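Local atomic coordinates of Trypsin/factor XIIA inhibitor (Zea mays, PDB entry 1BEA), a protein that potently inhibits mammalian trypsin and specifically inhibits activated Hageman factor (factor XIIa), and is a bifunctional inhibitor that also acts on amylase. Residues Y23-C29 with V90-A95; A53-C57 with L106-S110; L60-M64 with A95-V99. All blocks are in the same frame, centred on the assembly; numbering follows the deposited sequence.

Contact 1. Residues Y23-C29 with V90-A95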
loop_
_atom_site.group_PDB
_atom_site.type_symbol
_atom_site.label_atom_id
_atom_site.label_comp_id
_atom_site.label_asym_id
_atom_site.label_seq_id
_atom_site.Cartn_x
_atom_site.Cartn_y
_atom_site.Cartn_z
ATOM N N TYR A 23 -0.233 -8.600 2.940
ATOM C CA TYR A 23 -1.586 -8.975 2.553
ATOM C C TYR A 23 -1.569 -9.129 1.009
ATOM O O TYR A 23 -2.111 -10.073 0.460
ATOM C CB TYR A 23 -2.564 -7.889 2.999
ATOM C CG TYR A 23 -3.972 -8.056 2.474
ATOM C CD1 TYR A 23 -4.524 -9.325 2.309
ATOM C CD2 TYR A 23 -4.765 -6.952 2.175
ATOM C CE1 TYR A 23 -5.822 -9.492 1.862
ATOM C CE2 TYR A 23 -6.077 -7.111 1.726
ATOM C CZ TYR A 23 -6.599 -8.384 1.574
ATOM O OH TYR A 23 -7.896 -8.572 1.113
ATOM N N VAL A 24 -0.900 -8.217 0.327
ATOM C CA VAL A 24 -0.807 -8.262 -1.104
ATOM C C VAL A 24 -0.012 -9.457 -1.609
ATOM O O VAL A 24 -0.403 -10.058 -2.610
ATOM C CB VAL A 24 -0.159 -6.989 -1.658
ATOM C CG1 VAL A 24 0.257 -7.189 -3.093
ATOM C CG2 VAL A 24 -1.141 -5.845 -1.570
ATOM N N THR A 25 1.101 -9.809 -0.961
ATOM C CA THR A 25 1.895 -10.956 -1.435
ATOM C C THR A 25 1.237 -12.309 -1.102
ATOM O O THR A 25 1.489 -13.353 -1.762
ATOM C CB THR A 25 3.325 -10.963 -0.856
ATOM O OG1 THR A 25 3.277 -10.959 0.575
ATOM C CG2 THR A 25 4.066 -9.794 -1.325
ATOM N N SER A 26 0.398 -12.288 -0.073
ATOM C CA SER A 26 -0.280 -13.483 0.339
ATOM C C SER A 26 -1.108 -13.919 -0.831
ATOM O O SER A 26 -0.983 -15.052 -1.301
ATOM C CB SER A 26 -1.184 -13.182 1.511
ATOM O OG SER A 26 -0.410 -13.051 2.678
ATOM N N ARG A 27 -1.923 -12.982 -1.314
ATOM C CA ARG A 27 -2.825 -13.216 -2.442
ATOM C C ARG A 27 -2.199 -13.423 -3.818
ATOM O O ARG A 27 -2.485 -14.387 -4.508
ATOM C CB ARG A 27 -3.847 -12.088 -2.529
ATOM C CG ARG A 27 -4.840 -12.295 -3.650
ATOM C CD ARG A 27 -6.150 -11.610 -3.354
ATOM N NE ARG A 27 -7.223 -11.816 -4.344
ATOM C CZ ARG A 27 -7.079 -11.945 -5.668
ATOM N NH1 ARG A 27 -5.891 -11.911 -6.261
ATOM N NH2 ARG A 27 -8.161 -12.086 -6.425
ATOM N N THR A 28 -1.337 -12.526 -4.242
ATOM C CA THR A 28 -0.756 -12.664 -5.564
ATOM C C THR A 28 0.401 -13.644 -5.650
ATOM O O THR A 28 0.517 -14.378 -6.631
ATOM C CB THR A 28 -0.301 -11.318 -6.053
ATOM O OG1 THR A 28 0.817 -10.882 -5.259
ATOM C CG2 THR A 28 -1.465 -10.326 -5.929
ATOM N N CYS A 29 1.252 -13.655 -4.635
ATOM C CA CYS A 29 2.368 -14.560 -4.659
ATOM C C CYS A 29 2.174 -15.802 -3.838
ATOM O O CYS A 29 2.953 -16.745 -4.016
ATOM C CB CYS A 29 3.623 -13.899 -4.141
ATOM S SG CYS A 29 3.968 -12.314 -4.898
ATOM N N VAL A 90 2.087 -8.233 -11.149
ATOM C CA VAL A 90 0.941 -8.949 -10.632
ATOM C C VAL A 90 0.488 -8.408 -9.284
ATOM O O VAL A 90 -0.701 -8.296 -9.028
ATOM C CB VAL A 90 1.237 -10.425 -10.449
ATOM C CG1 VAL A 90 -0.073 -11.174 -10.287
ATOM C CG2 VAL A 90 2.025 -10.957 -11.651
ATOM N N GLN A 91 1.437 -8.075 -8.414
ATOM C CA GLN A 91 1.079 -7.581 -7.090
ATOM C C GLN A 91 0.500 -6.161 -7.132
ATOM O O GLN A 91 -0.396 -5.829 -6.365
ATOM C CB GLN A 91 2.313 -7.640 -6.197
ATOM C CG GLN A 91 3.195 -8.835 -6.432
ATOM C CD GLN A 91 4.522 -8.641 -5.755
ATOM O OE1 GLN A 91 4.573 -8.132 -4.649
ATOM N NE2 GLN A 91 5.610 -9.025 -6.420
ATOM N N ARG A 92 1.017 -5.341 -8.044
ATOM C CA ARG A 92 0.576 -3.957 -8.265
ATOM C C ARG A 92 -0.926 -3.850 -8.539
ATOM O O ARG A 92 -1.658 -3.040 -7.934
ATOM C CB ARG A 92 1.275 -3.390 -9.482
ATOM C CG ARG A 92 2.483 -2.562 -9.208
ATOM C CD ARG A 92 2.917 -1.866 -10.484
ATOM N NE ARG A 92 2.803 -0.411 -10.415
ATOM C CZ ARG A 92 1.799 0.298 -10.906
ATOM N NH1 ARG A 92 0.787 -0.289 -11.500
ATOM N NH2 ARG A 92 1.830 1.606 -10.851
ATOM N N GLY A 93 -1.375 -4.646 -9.503
ATOM C CA GLY A 93 -2.780 -4.645 -9.845
ATOM C C GLY A 93 -3.632 -4.824 -8.608
ATOM O O GLY A 93 -4.558 -4.072 -8.362
ATOM N N PHE A 94 -3.310 -5.806 -7.784
ATOM C CA PHE A 94 -4.124 -6.018 -6.615
ATOM C C PHE A 94 -3.969 -4.952 -5.549
ATOM O O PHE A 94 -4.927 -4.653 -4.833
ATOM C CB PHE A 94 -3.819 -7.363 -5.995
ATOM C CG PHE A 94 -4.523 -7.579 -4.690
ATOM C CD1 PHE A 94 -5.922 -7.619 -4.650
ATOM C CD2 PHE A 94 -3.804 -7.675 -3.492
ATOM C CE1 PHE A 94 -6.589 -7.744 -3.442
ATOM C CE2 PHE A 94 -4.460 -7.801 -2.279
ATOM C CZ PHE A 94 -5.851 -7.834 -2.251
ATOM N N ALA A 95 -2.768 -4.389 -5.427
ATOM C CA ALA A 95 -2.525 -3.363 -4.404
ATOM C C ALA A 95 -3.334 -2.107 -4.674
ATOM O O ALA A 95 -3.734 -1.406 -3.754
ATOM C CB ALA A 95 -1.043 -2.996 -4.350
#

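Contact 2. Residues A53-C57 with L106-S110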
loop_
_atom_site.group_PDB
_atom_site.type_symbol
_atom_site.label_atom_id
_atom_site.label_comp_id
_atom_site.label_asym_id
_atom_site.label_seq_id
_atom_site.Cartn_x
_atom_site.Cartn_y
_atom_site.Cartn_z
ATOM N N ALA A 53 -6.992 10.931 5.132
ATOM C CA ALA A 53 -7.691 10.642 3.896
ATOM C C ALA A 53 -7.030 11.227 2.678
ATOM O O ALA A 53 -6.886 10.546 1.671
ATOM C CB ALA A 53 -9.121 11.129 3.988
ATOM N N TYR A 54 -6.607 12.484 2.749
ATOM C CA TYR A 54 -5.966 13.119 1.574
ATOM C C TYR A 54 -4.669 12.464 1.071
ATOM O O TYR A 54 -4.310 12.624 -0.101
ATOM C CB TYR A 54 -5.713 14.626 1.797
ATOM C CG TYR A 54 -5.032 14.993 3.097
ATOM C CD1 TYR A 54 -5.766 15.104 4.293
ATOM C CD2 TYR A 54 -3.651 15.238 3.138
ATOM C CE1 TYR A 54 -5.140 15.447 5.506
ATOM C CE2 TYR A 54 -2.993 15.586 4.356
ATOM C CZ TYR A 54 -3.747 15.689 5.537
ATOM O OH TYR A 54 -3.118 16.024 6.737
ATOM N N CYS A 55 -3.979 11.738 1.950
ATOM C CA CYS A 55 -2.728 11.055 1.598
ATOM C C CYS A 55 -2.883 9.558 1.332
ATOM O O CYS A 55 -1.892 8.914 1.011
ATOM C CB CYS A 55 -1.701 11.169 2.730
ATOM S SG CYS A 55 -1.120 12.846 3.114
ATOM N N ARG A 56 -4.093 9.006 1.432
ATOM C CA ARG A 56 -4.247 7.576 1.271
ATOM C C ARG A 56 -3.796 7.021 -0.070
ATOM O O ARG A 56 -3.072 6.022 -0.116
ATOM C CB ARG A 56 -5.664 7.171 1.646
ATOM C CG ARG A 56 -5.788 6.997 3.152
ATOM C CD ARG A 56 -7.205 7.052 3.647
ATOM N NE ARG A 56 -7.337 7.241 5.104
ATOM C CZ ARG A 56 -8.492 7.522 5.705
ATOM N NH1 ARG A 56 -9.581 7.646 4.978
ATOM N NH2 ARG A 56 -8.565 7.695 7.013
ATOM N N CYS A 57 -4.148 7.667 -1.168
ATOM C CA CYS A 57 -3.725 7.159 -2.486
ATOM C C CYS A 57 -2.207 7.252 -2.677
ATOM O O CYS A 57 -1.569 6.419 -3.323
ATOM C CB CYS A 57 -4.425 7.931 -3.614
ATOM S SG CYS A 57 -6.238 7.734 -3.754
ATOM N N LEU A 106 -12.174 2.769 2.126
ATOM C CA LEU A 106 -11.777 3.996 2.796
ATOM C C LEU A 106 -11.801 5.181 1.840
ATOM O O LEU A 106 -11.323 5.092 0.706
ATOM C CB LEU A 106 -10.373 3.844 3.367
ATOM C CG LEU A 106 -10.301 2.965 4.604
ATOM C CD1 LEU A 106 -8.902 2.397 4.750
ATOM C CD2 LEU A 106 -10.715 3.800 5.803
ATOM N N ALA A 107 -12.352 6.289 2.327
ATOM C CA ALA A 107 -12.445 7.515 1.548
ATOM C C ALA A 107 -11.054 8.164 1.344
ATOM O O ALA A 107 -10.177 8.086 2.207
ATOM C CB ALA A 107 -13.411 8.507 2.266
ATOM N N THR A 108 -10.862 8.807 0.203
ATOM C CA THR A 108 -9.617 9.473 -0.072
ATOM C C THR A 108 -9.859 10.973 -0.231
ATOM O O THR A 108 -10.801 11.552 0.314
ATOM C CB THR A 108 -8.986 8.910 -1.349
ATOM O OG1 THR A 108 -9.819 9.216 -2.484
ATOM C CG2 THR A 108 -8.859 7.432 -1.216
ATOM N N ILE A 109 -8.987 11.607 -0.989
ATOM C CA ILE A 109 -9.077 13.043 -1.193
ATOM C C ILE A 109 -10.369 13.441 -1.905
ATOM O O ILE A 109 -10.876 14.543 -1.718
ATOM C CB ILE A 109 -7.866 13.534 -1.996
ATOM C CG1 ILE A 109 -7.885 15.046 -2.095
ATOM C CG2 ILE A 109 -7.878 12.937 -3.330
ATOM C CD1 ILE A 109 -6.530 15.597 -2.353
ATOM N N SER A 110 -10.906 12.539 -2.709
ATOM C CA SER A 110 -12.130 12.836 -3.422
ATOM C C SER A 110 -13.310 12.574 -2.494
ATOM O O SER A 110 -14.451 12.896 -2.833
ATOM C CB SER A 110 -12.253 11.935 -4.652
ATOM O OG SER A 110 -12.694 10.651 -4.227
HETATM O O HOH W 1 -6.036 10.256 -1.403
#

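Contact 3. Residues L60-M64 with A95-V99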
loop_
_atom_site.group_PDB
_atom_site.type_symbol
_atom_site.label_atom_id
_atom_site.label_comp_id
_atom_site.label_asym_id
_atom_site.label_seq_id
_atom_site.Cartn_x
_atom_site.Cartn_y
_atom_site.Cartn_z
ATOM N N LEU A 60 -0.603 4.401 -0.914
ATOM C CA LEU A 60 -0.774 3.235 -1.785
ATOM C C LEU A 60 0.265 3.258 -2.891
ATOM O O LEU A 60 0.974 2.265 -3.192
ATOM C CB LEU A 60 -2.143 3.281 -2.451
ATOM C CG LEU A 60 -3.271 2.587 -1.736
ATOM C CD1 LEU A 60 -4.393 2.189 -2.708
ATOM C CD2 LEU A 60 -2.678 1.387 -1.058
ATOM N N SER A 61 0.365 4.408 -3.530
ATOM C CA SER A 61 1.333 4.550 -4.589
ATOM C C SER A 61 2.786 4.318 -4.102
ATOM O O SER A 61 3.608 3.689 -4.767
ATOM C CB SER A 61 1.181 5.922 -5.190
ATOM O OG SER A 61 2.118 6.104 -6.227
ATOM N N ILE A 62 3.123 4.819 -2.935
ATOM C CA ILE A 62 4.478 4.605 -2.464
ATOM C C ILE A 62 4.664 3.109 -2.244
ATOM O O ILE A 62 5.674 2.536 -2.592
ATOM C CB ILE A 62 4.688 5.409 -1.186
ATOM C CG1 ILE A 62 4.828 6.883 -1.588
ATOM C CG2 ILE A 62 5.904 4.862 -0.384
ATOM C CD1 ILE A 62 4.919 7.884 -0.451
ATOM N N LEU A 63 3.657 2.461 -1.699
ATOM C CA LEU A 63 3.779 1.052 -1.479
ATOM C C LEU A 63 3.904 0.322 -2.803
ATOM O O LEU A 63 4.742 -0.572 -2.922
ATOM C CB LEU A 63 2.576 0.520 -0.679
ATOM C CG LEU A 63 2.574 -1.007 -0.560
ATOM C CD1 LEU A 63 3.579 -1.379 0.569
ATOM C CD2 LEU A 63 1.153 -1.599 -0.295
ATOM N N MET A 64 3.136 0.700 -3.824
ATOM C CA MET A 64 3.227 -0.036 -5.079
ATOM C C MET A 64 4.552 0.174 -5.803
ATOM O O MET A 64 5.275 -0.770 -6.178
ATOM C CB MET A 64 2.126 0.394 -6.032
ATOM C CG MET A 64 0.724 -0.028 -5.678
ATOM S SD MET A 64 -0.587 0.963 -6.570
ATOM C CE MET A 64 -0.207 0.576 -8.321
ATOM N N ALA A 95 -2.768 -4.389 -5.427
ATOM C CA ALA A 95 -2.525 -3.363 -4.404
ATOM C C ALA A 95 -3.334 -2.107 -4.674
ATOM O O ALA A 95 -3.734 -1.406 -3.754
ATOM C CB ALA A 95 -1.043 -2.996 -4.350
ATOM N N ALA A 96 -3.568 -1.814 -5.947
ATOM C CA ALA A 96 -4.305 -0.614 -6.284
ATOM C C ALA A 96 -5.772 -0.633 -5.822
ATOM O O ALA A 96 -6.393 0.421 -5.724
ATOM C CB ALA A 96 -4.200 -0.379 -7.776
ATOM N N THR A 97 -6.308 -1.812 -5.478
ATOM C CA THR A 97 -7.714 -1.961 -5.048
ATOM C C THR A 97 -7.932 -1.874 -3.562
ATOM O O THR A 97 -9.052 -1.967 -3.070
ATOM C CB THR A 97 -8.344 -3.333 -5.482
ATOM O OG1 THR A 97 -8.112 -4.315 -4.467
ATOM C CG2 THR A 97 -7.737 -3.825 -6.770
ATOM N N LEU A 98 -6.867 -1.673 -2.825
ATOM C CA LEU A 98 -7.038 -1.683 -1.393
ATOM C C LEU A 98 -8.071 -0.703 -0.853
ATOM O O LEU A 98 -8.851 -1.090 0.014
ATOM C CB LEU A 98 -5.677 -1.501 -0.711
ATOM C CG LEU A 98 -4.946 -2.792 -0.293
ATOM C CD1 LEU A 98 -5.596 -4.061 -0.817
ATOM C CD2 LEU A 98 -3.538 -2.685 -0.783
ATOM N N VAL A 99 -8.104 0.548 -1.342
ATOM C CA VAL A 99 -9.099 1.516 -0.821
ATOM C C VAL A 99 -10.561 1.172 -1.131
ATOM O O VAL A 99 -11.495 1.601 -0.431
ATOM C CB VAL A 99 -8.880 2.956 -1.364
ATOM C CG1 VAL A 99 -7.512 3.433 -1.003
ATOM C CG2 VAL A 99 -9.092 3.000 -2.876
#

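Contact 1. Residues Y23-C29 with V90-A95
Phe-94 lies across helix 18-29, its ring overlapped on one face by the aliphatic part of Arg-27 and meeting Tyr-23 with its edge. Arg-27 CD sits 4.0 Å from the centroid of the Phe-94 ring, 17° off the normal, a CH-pi contact; the extended arginine chain then carries its guanidinium on, nearly parallel to the ring. At the far end Phe-94 CZ points into the face of Tyr-23 in a T-shaped pair, centroids 5.5 Å apart and planes at 83°. With CG anti to the backbone N (chi1 174°), Phe-94 reaches out from helix 88-95 as a knob among Tyr-23, Val-24, Arg-27 and Thr-28. Val-24 CG2 comes within 3.8 Å of Phe-94 CD2, while its CG1 turns to the Gln-91 backbone.

Gln-91 is the second knob, set among Val-24, Thr-25, Thr-28 and Cys-29. Its CG lies 3.3 Å from Thr-28 OG1, and Cys-29 SG, disulfide-bonded to Cys-86, flanks its amide at 3.8 Å from CD. Thr-28 OG1 donates to Val-24 O at 3.0 Å, so the hydroxyl is satisfied within its own helix. The polar ends look elsewhere: Tyr-23 OH bonds to Glu-103 and Gln-91 NE2 to Glu-81 O. No hydrogen bond joins the segments; the packing is aromatic and apolar, while Tyr-23 OH and Gln-91 NE2 find their partners outside the two segments.

Contact 2. Residues A53-C57 with L106-S110
Arg-56 reaches over the chain at Ala-107 and donates from NH1 to Ala-107 O, 2.9 Å away with 148° at the hydrogen. The acceptor lies near the guanidinium plane and the donor in the carbonyl plane, so the two flat groups meet edge-on. An extended run from CG to NE spans the gap. Leu-106 CD2 rests over one face of the guanidinium, 4.1 Å from NH1, and Ala-53 CA lies over the opposite face. The other nitrogens are also held: NE bonds to Ile-51 O and NH2 to Ala-49 O, so one arginine gathers three carbonyls from two parts of the chain, Ala-107 and the end of helix 37-49 with the residues just after it, and its rotation is fixed.

Thr-108 packs against the start of helix 56-65 through its methyl, CG2 touching Cys-57 SG at 3.7 Å. That sulfur belongs to the Cys-57 to Cys-115 disulfide, one of five in this cereal trypsin/alpha-amylase inhibitor of the prolamin clan, and Cys-55, two residues earlier, is bonded to Cys-6. Here the turn leading into the helix meets the irregular C-terminal chain. With chi1 at 65°, Thr-108 OG1 is left to bond with Val-112 O and Glu-114 O.

Ile-109 CD1 meets Tyr-54 CB at 4.3 Å, a looser apolar contact at the surface. Nearby the backbones come together: Thr-108 CA makes a CA-H...O contact of 3.4 Å to Ala-53 O. A water donates to that same Ala-53 O and accepts from Cys-57 N and Ile-109 N, bridging both segments.

Contact 3. Residues L60-M64 with A95-V99
Leu-60 drives its two methyls into the bend that follows helix 88-95. CD1 meets Val-99 CG1 at 3.8 Å and lies equally near Ala-95 O, while CD2 touches Leu-98 CD2 at 4.2 Å, the two leucines meeting at a slant. An alanine in place of Leu-60 would probably open a gap between helix 56-65 and the turn, taking away the methyls that meet Val-99 CG1 and Leu-98 CD2.

One helical turn on, Met-64 works with different atoms: CG packs on Ala-95 CB at 3.7 Å, and SD lies 4.0 Å from Ala-96 CB. The chain bends at chi3 (61°), which brings CE back beside the same Ala-96 methyl.

A type I beta turn from Ala-95 to Leu-98, closed by Leu-98 N to Ala-95 O at 3.3 Å, presents Ala-95, Ala-96 and Leu-98, with Val-99 just after it. Thr-97 OG1 bonds to Phe-94 O at the end of the preceding helix. Farther out, Leu-98 also touches Tyr-23 and Val-24 of helix 18-29 and Cys-44 and Leu-48 of helix 37-49, so helix 56-65 meets the turn where all four helices of this all-alpha fold converge.

From the N terminus, helix 18-29 comes first, and contact 1 joins it to helix 88-95 across a loop of 60 residues that includes helices 37-49 and 56-65. Contact 2 begins inside that loop and ends beyond it, tying the start of helix 56-65 to the C-terminal loop, so contacts 1 and 2 cross. Contact 3, which joins the same helix to the turn after helix 88-95, likewise crosses contact 1 but is nested within the loop closed by contact 2. Contacts 1 and 3 share Ala-95; contacts 2 and 3 meet where Leu-106 N lies 2.9 Å from Val-99 O, probably hydrogen-bonded. Contacts 1 and 2, their centres about 21 Å apart, lie on opposite sides of the chain's centre.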